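PDB 3WCY: interferon alpha/beta receptor 1 from Mus musculus, which pairs with IFNAR2 to form the heterodimeric cell-surface receptor for type I interferons and so switches on JAK-STAT signalling. Local coordinates for residues 11-19 and 123-131. Sequence-based numbering, arbitrary orientation.
Sequences VYIIDDNYT and PGQDGNMWA
Ile13, on strand 12-14, meets the 123-131 loop through its CG2 branch, which lies 4.3 Å from Met129 CE; both side chains also rest on Ala100. Next comes Asp15, at the hairpin's bend. Its CG sits at the edge of the Trp130 indole, close to the ring plane and 3.3 Å from NE1, with the carboxylate turned 73° from the ring. Asp15 OD2 lies 3.4 Å from Trp130 NE1, but the angle is too poor for an indole N-H bond; OD1 accepts from the backbone N of Ser103. OD2 reaches Pro123 CB. Ile14 to Asn17 form a type II' turn, and this tip of a β-hairpin in the first fibronectin type III domain packs against a loop of the second, beside the linker that joins them. Asp16 makes the polar link: its OD2 accepts from Asn128 N (2.8 Å, N-H...O 165°) and, more distantly, from Met129 N (3.3 Å), the two donors arriving from opposite faces of the carboxylate. With CG anti to the carbonyl carbon (chi1 -76°), the carboxylate extends to these consecutive amides. An alanine here is likely to leave both N-H groups without their acceptor and the loop less firmly tied to the turn. Last, Tyr18 receives Ile13 CG2 over one face of its ring, while its OH stands 3.9 Å from Met129 CE, which bends at the methionine's chi2 and chi3 carry toward the tyrosine.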
# COMPACT_ATOMS: atom_id res chain seq x y z
N VAL A 11 -14.99 2.64 -31.87
CA VAL A 11 -13.82 1.80 -31.62
C VAL A 11 -13.84 1.22 -30.19
O VAL A 11 -13.90 1.98 -29.22
CB VAL A 11 -12.48 2.51 -31.99
CG1 VAL A 11 -12.30 3.84 -31.24
CG2 VAL A 11 -11.27 1.60 -31.78
N TYR A 12 -13.81 -0.12 -30.08
CA TYR A 12 -13.80 -0.80 -28.79
C TYR A 12 -12.37 -1.12 -28.39
O TYR A 12 -11.60 -1.66 -29.19
CB TYR A 12 -14.68 -2.06 -28.78
CG TYR A 12 -14.83 -2.69 -27.41
CD1 TYR A 12 -15.76 -2.21 -26.50
CD2 TYR A 12 -14.04 -3.77 -27.03
CE1 TYR A 12 -15.91 -2.78 -25.24
CE2 TYR A 12 -14.17 -4.35 -25.76
CZ TYR A 12 -15.10 -3.85 -24.87
OH TYR A 12 -15.24 -4.42 -23.63
N ILE A 13 -12.01 -0.74 -27.15
CA ILE A 13 -10.68 -0.97 -26.61
C ILE A 13 -10.77 -1.79 -25.32
O ILE A 13 -11.39 -1.36 -24.34
CB ILE A 13 -9.82 0.32 -26.42
CG1 ILE A 13 -10.04 1.35 -27.55
CG2 ILE A 13 -8.33 -0.03 -26.26
CD1 ILE A 13 -9.67 2.76 -27.20
N ILE A 14 -10.16 -2.97 -25.35
CA ILE A 14 -10.06 -3.88 -24.22
C ILE A 14 -8.56 -4.05 -23.98
O ILE A 14 -7.90 -4.81 -24.70
CB ILE A 14 -10.90 -5.19 -24.40
CG1 ILE A 14 -10.82 -6.13 -23.18
CG2 ILE A 14 -10.63 -5.92 -25.71
CD1 ILE A 14 -11.91 -5.94 -22.16
N ASP A 15 -8.01 -3.25 -23.03
CA ASP A 15 -6.58 -3.19 -22.69
C ASP A 15 -5.85 -2.66 -23.93
O ASP A 15 -6.16 -1.56 -24.38
CB ASP A 15 -6.04 -4.55 -22.20
CG ASP A 15 -6.64 -5.04 -20.90
OD1 ASP A 15 -7.86 -4.87 -20.71
OD2 ASP A 15 -5.90 -5.62 -20.10
N ASP A 16 -4.91 -3.44 -24.51
CA ASP A 16 -4.12 -3.01 -25.66
C ASP A 16 -4.65 -3.57 -26.99
O ASP A 16 -4.02 -3.41 -28.04
CB ASP A 16 -2.62 -3.29 -25.46
CG ASP A 16 -1.96 -2.30 -24.52
OD1 ASP A 16 -1.98 -1.08 -24.83
OD2 ASP A 16 -1.43 -2.74 -23.47
N ASN A 17 -5.85 -4.18 -26.93
CA ASN A 17 -6.55 -4.73 -28.09
C ASN A 17 -7.59 -3.73 -28.58
O ASN A 17 -8.34 -3.17 -27.77
CB ASN A 17 -7.19 -6.08 -27.75
CG ASN A 17 -6.19 -7.18 -27.51
OD1 ASN A 17 -5.34 -7.49 -28.35
ND2 ASN A 17 -6.29 -7.82 -26.35
N TYR A 18 -7.61 -3.50 -29.90
CA TYR A 18 -8.53 -2.58 -30.57
C TYR A 18 -9.44 -3.33 -31.55
O TYR A 18 -9.05 -4.37 -32.08
CB TYR A 18 -7.72 -1.49 -31.31
CG TYR A 18 -6.96 -0.55 -30.40
CD1 TYR A 18 -7.47 0.70 -30.07
CD2 TYR A 18 -5.72 -0.91 -29.88
CE1 TYR A 18 -6.77 1.57 -29.24
CE2 TYR A 18 -5.02 -0.05 -29.04
CZ TYR A 18 -5.54 1.19 -28.72
OH TYR A 18 -4.85 2.03 -27.89
N THR A 19 -10.66 -2.80 -31.77
CA THR A 19 -11.67 -3.38 -32.67
C THR A 19 -12.47 -2.31 -33.43
O THR A 19 -12.70 -1.22 -32.91
CB THR A 19 -12.58 -4.40 -31.95
OG1 THR A 19 -12.66 -4.08 -30.55
CG2 THR A 19 -12.11 -5.84 -32.13
N PRO A 123 -4.37 -7.21 -15.41
CA PRO A 123 -4.74 -7.13 -16.84
C PRO A 123 -3.60 -6.58 -17.72
O PRO A 123 -3.12 -5.47 -17.49
CB PRO A 123 -5.96 -6.20 -16.83
CG PRO A 123 -6.49 -6.25 -15.45
CD PRO A 123 -5.30 -6.43 -14.58
N GLY A 124 -3.13 -7.39 -18.67
CA GLY A 124 -2.02 -7.04 -19.56
C GLY A 124 -0.76 -7.85 -19.27
O GLY A 124 -0.30 -7.89 -18.12
N GLN A 125 -0.18 -8.47 -20.32
CA GLN A 125 1.02 -9.32 -20.21
C GLN A 125 2.32 -8.82 -20.94
O GLN A 125 2.84 -9.54 -21.80
CB GLN A 125 0.68 -10.79 -20.59
CG GLN A 125 -0.13 -11.55 -19.54
CD GLN A 125 -0.20 -13.03 -19.85
OE1 GLN A 125 0.63 -13.83 -19.40
NE2 GLN A 125 -1.21 -13.43 -20.61
N ASP A 126 2.89 -7.65 -20.58
CA ASP A 126 2.38 -6.70 -19.60
C ASP A 126 1.63 -5.54 -20.24
O ASP A 126 0.70 -5.01 -19.64
CB ASP A 126 3.47 -6.24 -18.63
CG ASP A 126 3.54 -7.13 -17.40
OD1 ASP A 126 2.80 -6.86 -16.43
OD2 ASP A 126 4.31 -8.12 -17.43
N GLY A 127 2.02 -5.20 -21.47
CA GLY A 127 1.38 -4.15 -22.26
C GLY A 127 1.74 -2.73 -21.87
O GLY A 127 2.74 -2.49 -21.19
N ASN A 128 0.91 -1.76 -22.32
CA ASN A 128 1.13 -0.34 -22.05
C ASN A 128 -0.02 0.40 -21.38
O ASN A 128 0.22 1.33 -20.61
CB ASN A 128 1.67 0.41 -23.26
CG ASN A 128 3.07 0.94 -23.04
OD1 ASN A 128 3.32 1.79 -22.17
ND2 ASN A 128 4.03 0.42 -23.79
N MET A 129 -1.27 -0.00 -21.68
CA MET A 129 -2.48 0.60 -21.13
C MET A 129 -2.50 0.61 -19.59
O MET A 129 -2.89 1.61 -18.99
CB MET A 129 -3.74 -0.11 -21.67
CG MET A 129 -5.03 0.66 -21.45
SD MET A 129 -5.09 2.28 -22.26
CE MET A 129 -5.23 1.81 -23.97
N TRP A 130 -2.04 -0.49 -18.97
CA TRP A 130 -2.04 -0.61 -17.51
C TRP A 130 -0.64 -0.65 -16.87
O TRP A 130 -0.52 -0.69 -15.64
CB TRP A 130 -2.93 -1.78 -17.07
CG TRP A 130 -4.25 -1.79 -17.78
CD1 TRP A 130 -4.64 -2.64 -18.77
CD2 TRP A 130 -5.30 -0.82 -17.64
NE1 TRP A 130 -5.90 -2.30 -19.22
CE2 TRP A 130 -6.32 -1.18 -18.55
CE3 TRP A 130 -5.49 0.31 -16.83
CZ2 TRP A 130 -7.51 -0.45 -18.67
CZ3 TRP A 130 -6.67 1.02 -16.94
CH2 TRP A 130 -7.67 0.64 -17.85
N ALA A 131 0.42 -0.56 -17.72
CA ALA A 131 1.83 -0.55 -17.35
C ALA A 131 2.19 0.47 -16.25
O ALA A 131 3.22 0.32 -15.60
CB ALA A 131 2.68 -0.29 -18.59